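Chorismate synthase (Campylobacter jejuni, PDB 1SQ1) probably catalyses the FMNH2-dependent anti-1,4-elimination of phosphate from 5-enolpyruvylshikimate-3-phosphate to give chorismate, the last step of the shikimate pathway. Local coordinates at residues Thr3-Thr11 / Met335-Leu346. Sequence-based numbering, arbitrary orientation.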
loop_
_atom_site.group_PDB
_atom_site.type_symbol
_atom_site.label_atom_id
_atom_site.label_comp_id
_atom_site.label_asym_id
_atom_site.label_seq_id
_atom_site.Cartn_x
_atom_site.Cartn_y
_atom_site.Cartn_z
ATOM N N THR A 3 -2.560 -10.556 -2.327
ATOM C CA THR A 3 -2.647 -9.561 -3.382
ATOM C C THR A 3 -1.245 -9.172 -3.820
ATOM O O THR A 3 -0.322 -9.143 -3.009
ATOM C CB THR A 3 -3.400 -8.313 -2.916
ATOM O OG1 THR A 3 -4.733 -8.674 -2.533
ATOM C CG2 THR A 3 -3.456 -7.295 -4.038
ATOM N N PHE A 4 -1.095 -8.861 -5.102
ATOM C CA PHE A 4 0.205 -8.516 -5.640
ATOM C C PHE A 4 0.174 -7.378 -6.661
ATOM O O PHE A 4 -0.732 -7.293 -7.489
ATOM C CB PHE A 4 0.809 -9.778 -6.256
ATOM C CG PHE A 4 2.117 -9.562 -6.957
ATOM C CD1 PHE A 4 2.204 -9.699 -8.334
ATOM C CD2 PHE A 4 3.270 -9.267 -6.238
ATOM C CE1 PHE A 4 3.419 -9.548 -8.990
ATOM C CE2 PHE A 4 4.495 -9.115 -6.883
ATOM C CZ PHE A 4 4.571 -9.258 -8.263
ATOM N N GLY A 5 1.182 -6.508 -6.590
ATOM C CA GLY A 5 1.287 -5.390 -7.511
ATOM C C GLY A 5 0.930 -4.032 -6.934
ATOM O O GLY A 5 0.144 -3.934 -5.987
ATOM N N THR A 6 1.508 -2.977 -7.507
ATOM C CA THR A 6 1.229 -1.609 -7.074
ATOM C C THR A 6 -0.096 -1.121 -7.658
ATOM O O THR A 6 -1.048 -0.880 -6.929
ATOM C CB THR A 6 2.302 -0.634 -7.547
ATOM O OG1 THR A 6 3.599 -1.150 -7.239
ATOM C CG2 THR A 6 2.125 0.692 -6.866
ATOM N N ARG A 7 -0.151 -0.980 -8.978
ATOM C CA ARG A 7 -1.356 -0.505 -9.647
ATOM C C ARG A 7 -2.209 -1.647 -10.208
ATOM O O ARG A 7 -3.437 -1.554 -10.212
ATOM C CB ARG A 7 -0.973 0.470 -10.767
ATOM C CG ARG A 7 -2.131 1.251 -11.369
ATOM C CD ARG A 7 -2.523 2.428 -10.485
ATOM N NE ARG A 7 -3.760 3.095 -10.908
ATOM C CZ ARG A 7 -4.935 2.483 -11.066
ATOM N NH1 ARG A 7 -6.008 3.165 -11.443
ATOM N NH2 ARG A 7 -5.040 1.177 -10.862
ATOM N N LEU A 8 -1.560 -2.708 -10.692
ATOM C CA LEU A 8 -2.247 -3.883 -11.252
ATOM C C LEU A 8 -2.185 -5.006 -10.203
ATOM O O LEU A 8 -1.382 -5.933 -10.299
ATOM C CB LEU A 8 -1.551 -4.348 -12.536
ATOM C CG LEU A 8 -2.385 -5.014 -13.635
ATOM C CD1 LEU A 8 -1.781 -6.358 -14.020
ATOM C CD2 LEU A 8 -3.814 -5.170 -13.178
ATOM N N LYS A 9 -3.052 -4.903 -9.204
ATOM C CA LYS A 9 -3.128 -5.841 -8.099
ATOM C C LYS A 9 -3.710 -7.201 -8.427
ATOM O O LYS A 9 -4.862 -7.301 -8.806
ATOM C CB LYS A 9 -3.949 -5.207 -6.982
ATOM C CG LYS A 9 -3.386 -3.891 -6.510
ATOM C CD LYS A 9 -3.991 -3.446 -5.197
ATOM C CE LYS A 9 -3.282 -2.204 -4.722
ATOM N NZ LYS A 9 -1.829 -2.472 -4.650
ATOM N N PHE A 10 -2.914 -8.250 -8.254
ATOM C CA PHE A 10 -3.367 -9.613 -8.507
ATOM C C PHE A 10 -3.692 -10.277 -7.181
ATOM O O PHE A 10 -2.897 -10.210 -6.252
ATOM C CB PHE A 10 -2.272 -10.401 -9.220
ATOM C CG PHE A 10 -2.472 -11.891 -9.192
ATOM C CD1 PHE A 10 -1.700 -12.695 -8.343
ATOM C CD2 PHE A 10 -3.409 -12.499 -10.018
ATOM C CE1 PHE A 10 -1.855 -14.085 -8.321
ATOM C CE2 PHE A 10 -3.572 -13.889 -10.003
ATOM C CZ PHE A 10 -2.792 -14.681 -9.153
ATOM N N THR A 11 -4.850 -10.917 -7.090
ATOM C CA THR A 11 -5.238 -11.580 -5.853
ATOM C C THR A 11 -5.780 -12.985 -6.079
ATOM O O THR A 11 -6.696 -13.187 -6.882
ATOM C CB THR A 11 -6.316 -10.777 -5.097
ATOM O OG1 THR A 11 -5.834 -9.454 -4.854
ATOM C CG2 THR A 11 -6.649 -11.438 -3.761
HETATM N N MSE A 335 4.218 -14.574 -13.852
HETATM C CA MSE A 335 4.715 -13.582 -12.909
HETATM C C MSE A 335 5.424 -12.416 -13.588
HETATM O O MSE A 335 5.197 -11.256 -13.230
HETATM C CB MSE A 335 5.666 -14.220 -11.885
HETATM C CG MSE A 335 5.025 -15.215 -10.937
HETATM SE SE MSE A 335 3.386 -14.589 -10.107
HETATM C CE MSE A 335 4.067 -13.137 -9.010
ATOM N N VAL A 336 6.291 -12.706 -14.552
ATOM C CA VAL A 336 6.996 -11.626 -15.233
ATOM C C VAL A 336 5.989 -10.814 -16.032
ATOM O O VAL A 336 6.181 -9.628 -16.287
ATOM C CB VAL A 336 8.092 -12.156 -16.169
ATOM C CG1 VAL A 336 8.733 -11.003 -16.909
ATOM C CG2 VAL A 336 9.144 -12.904 -15.358
ATOM N N ARG A 337 4.890 -11.458 -16.394
ATOM C CA ARG A 337 3.842 -10.800 -17.145
ATOM C C ARG A 337 3.203 -9.771 -16.226
ATOM O O ARG A 337 3.218 -8.577 -16.534
ATOM C CB ARG A 337 2.786 -11.810 -17.570
ATOM C CG ARG A 337 2.342 -11.675 -19.000
ATOM C CD ARG A 337 3.106 -12.619 -19.920
ATOM N NE ARG A 337 2.565 -13.977 -19.920
ATOM C CZ ARG A 337 2.707 -14.815 -20.948
ATOM N NH1 ARG A 337 3.364 -14.416 -22.040
ATOM N NH2 ARG A 337 2.216 -16.047 -20.892
ATOM N N LEU A 338 2.651 -10.238 -15.101
ATOM C CA LEU A 338 1.993 -9.360 -14.132
ATOM C C LEU A 338 2.835 -8.133 -13.802
ATOM O O LEU A 338 2.351 -7.002 -13.846
ATOM C CB LEU A 338 1.679 -10.124 -12.848
ATOM C CG LEU A 338 0.567 -11.181 -12.933
ATOM C CD1 LEU A 338 0.800 -12.202 -11.854
ATOM C CD2 LEU A 338 -0.818 -10.561 -12.780
ATOM N N VAL A 339 4.100 -8.352 -13.475
ATOM C CA VAL A 339 4.973 -7.234 -13.155
ATOM C C VAL A 339 5.014 -6.217 -14.303
ATOM O O VAL A 339 4.631 -5.061 -14.117
ATOM C CB VAL A 339 6.402 -7.710 -12.858
ATOM C CG1 VAL A 339 7.275 -6.528 -12.486
ATOM C CG2 VAL A 339 6.378 -8.727 -11.732
ATOM N N LEU A 340 5.471 -6.639 -15.488
ATOM C CA LEU A 340 5.555 -5.719 -16.631
ATOM C C LEU A 340 4.253 -4.969 -16.913
ATOM O O LEU A 340 4.276 -3.760 -17.155
ATOM C CB LEU A 340 6.000 -6.453 -17.898
ATOM C CG LEU A 340 7.500 -6.758 -17.963
ATOM C CD1 LEU A 340 7.804 -7.509 -19.232
ATOM C CD2 LEU A 340 8.310 -5.474 -17.872
ATOM N N ALA A 341 3.125 -5.672 -16.875
ATOM C CA ALA A 341 1.844 -5.040 -17.123
ATOM C C ALA A 341 1.541 -4.101 -15.980
ATOM O O ALA A 341 0.676 -3.235 -16.088
ATOM C CB ALA A 341 0.771 -6.079 -17.234
ATOM N N ASP A 342 2.244 -4.286 -14.865
ATOM C CA ASP A 342 2.045 -3.421 -13.706
ATOM C C ASP A 342 2.882 -2.141 -13.877
ATOM O O ASP A 342 2.366 -1.047 -13.695
ATOM C CB ASP A 342 2.406 -4.175 -12.410
ATOM C CG ASP A 342 2.133 -3.361 -11.136
ATOM O OD1 ASP A 342 2.546 -3.833 -10.052
ATOM O OD2 ASP A 342 1.523 -2.268 -11.202
ATOM N N CYS A 343 4.153 -2.267 -14.257
ATOM C CA CYS A 343 4.990 -1.078 -14.443
ATOM C C CYS A 343 4.462 -0.236 -15.589
ATOM O O CYS A 343 4.626 0.989 -15.612
ATOM C CB CYS A 343 6.430 -1.448 -14.787
ATOM S SG CYS A 343 7.231 -2.588 -13.659
ATOM N N LEU A 344 3.838 -0.913 -16.548
ATOM C CA LEU A 344 3.286 -0.273 -17.738
ATOM C C LEU A 344 2.228 0.763 -17.350
ATOM O O LEU A 344 2.147 1.836 -17.954
ATOM C CB LEU A 344 2.694 -1.355 -18.657
ATOM C CG LEU A 344 2.519 -1.077 -20.148
ATOM C CD1 LEU A 344 2.196 -2.367 -20.875
ATOM C CD2 LEU A 344 1.429 -0.074 -20.331
ATOM N N LEU A 345 1.425 0.434 -16.340
ATOM C CA LEU A 345 0.391 1.336 -15.856
ATOM C C LEU A 345 1.009 2.375 -14.906
ATOM O O LEU A 345 0.670 3.555 -14.950
ATOM C CB LEU A 345 -0.704 0.534 -15.149
ATOM C CG LEU A 345 -1.409 -0.480 -16.061
ATOM C CD1 LEU A 345 -2.220 -1.491 -15.256
ATOM C CD2 LEU A 345 -2.303 0.268 -17.019
ATOM N N LEU A 346 1.936 1.944 -14.062
ATOM C CA LEU A 346 2.584 2.857 -13.136
ATOM C C LEU A 346 3.318 3.994 -13.825
ATOM O O LEU A 346 3.301 5.127 -13.359
ATOM C CB LEU A 346 3.591 2.109 -12.278
ATOM C CG LEU A 346 3.028 1.208 -11.191
ATOM C CD1 LEU A 346 4.188 0.491 -10.521
ATOM C CD2 LEU A 346 2.225 2.033 -10.192
#
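Asp342, buried on helix 325-346, receives three consecutive backbone N-H groups from the turn of the N-terminal beta-hairpin. Its antiparallel strands 3-4 and 9-13 form one edge, within this chain, of a five-stranded antiparallel sheet, and the contact joins that edge to the helix. Thr6 N lies 2.9 Å from Asp342 OD1 on its syn side, 16° out of the carboxylate plane. The other oxygen accepts twice from one face: Arg7 N approaches Asp342 OD2 at 3.1 Å, also syn, whereas Leu8 N, at 3.2 Å from Asp342 OD2, sits 69° out of the plane. With CG anti to the backbone N (chi1 -176°), the carboxylate extends into the turn.

Apolar contacts flank this polar grip. Toward the strands, the selenomethionine Met335 lays CE over a face of the Phe4 ring, 4.0 Å from its centroid, a CH-pi contact, while Val339 CG2 meets the ring edge in plane. Leu338 CD2 packs on Phe10 CB. At the turn itself, Leu345 CD1 touches Leu8 CG at 3.9 Å, and Leu346 CD2 fits against Thr6 CG2 and Arg7 CB.

Further out, Lys229 salt-bridges Asp342 OD1, probably favouring the ionised carboxylate. Lys9 NZ braces the turn, donating to Gly5 O at 2.8 Å and Thr6 O at 2.9 Å.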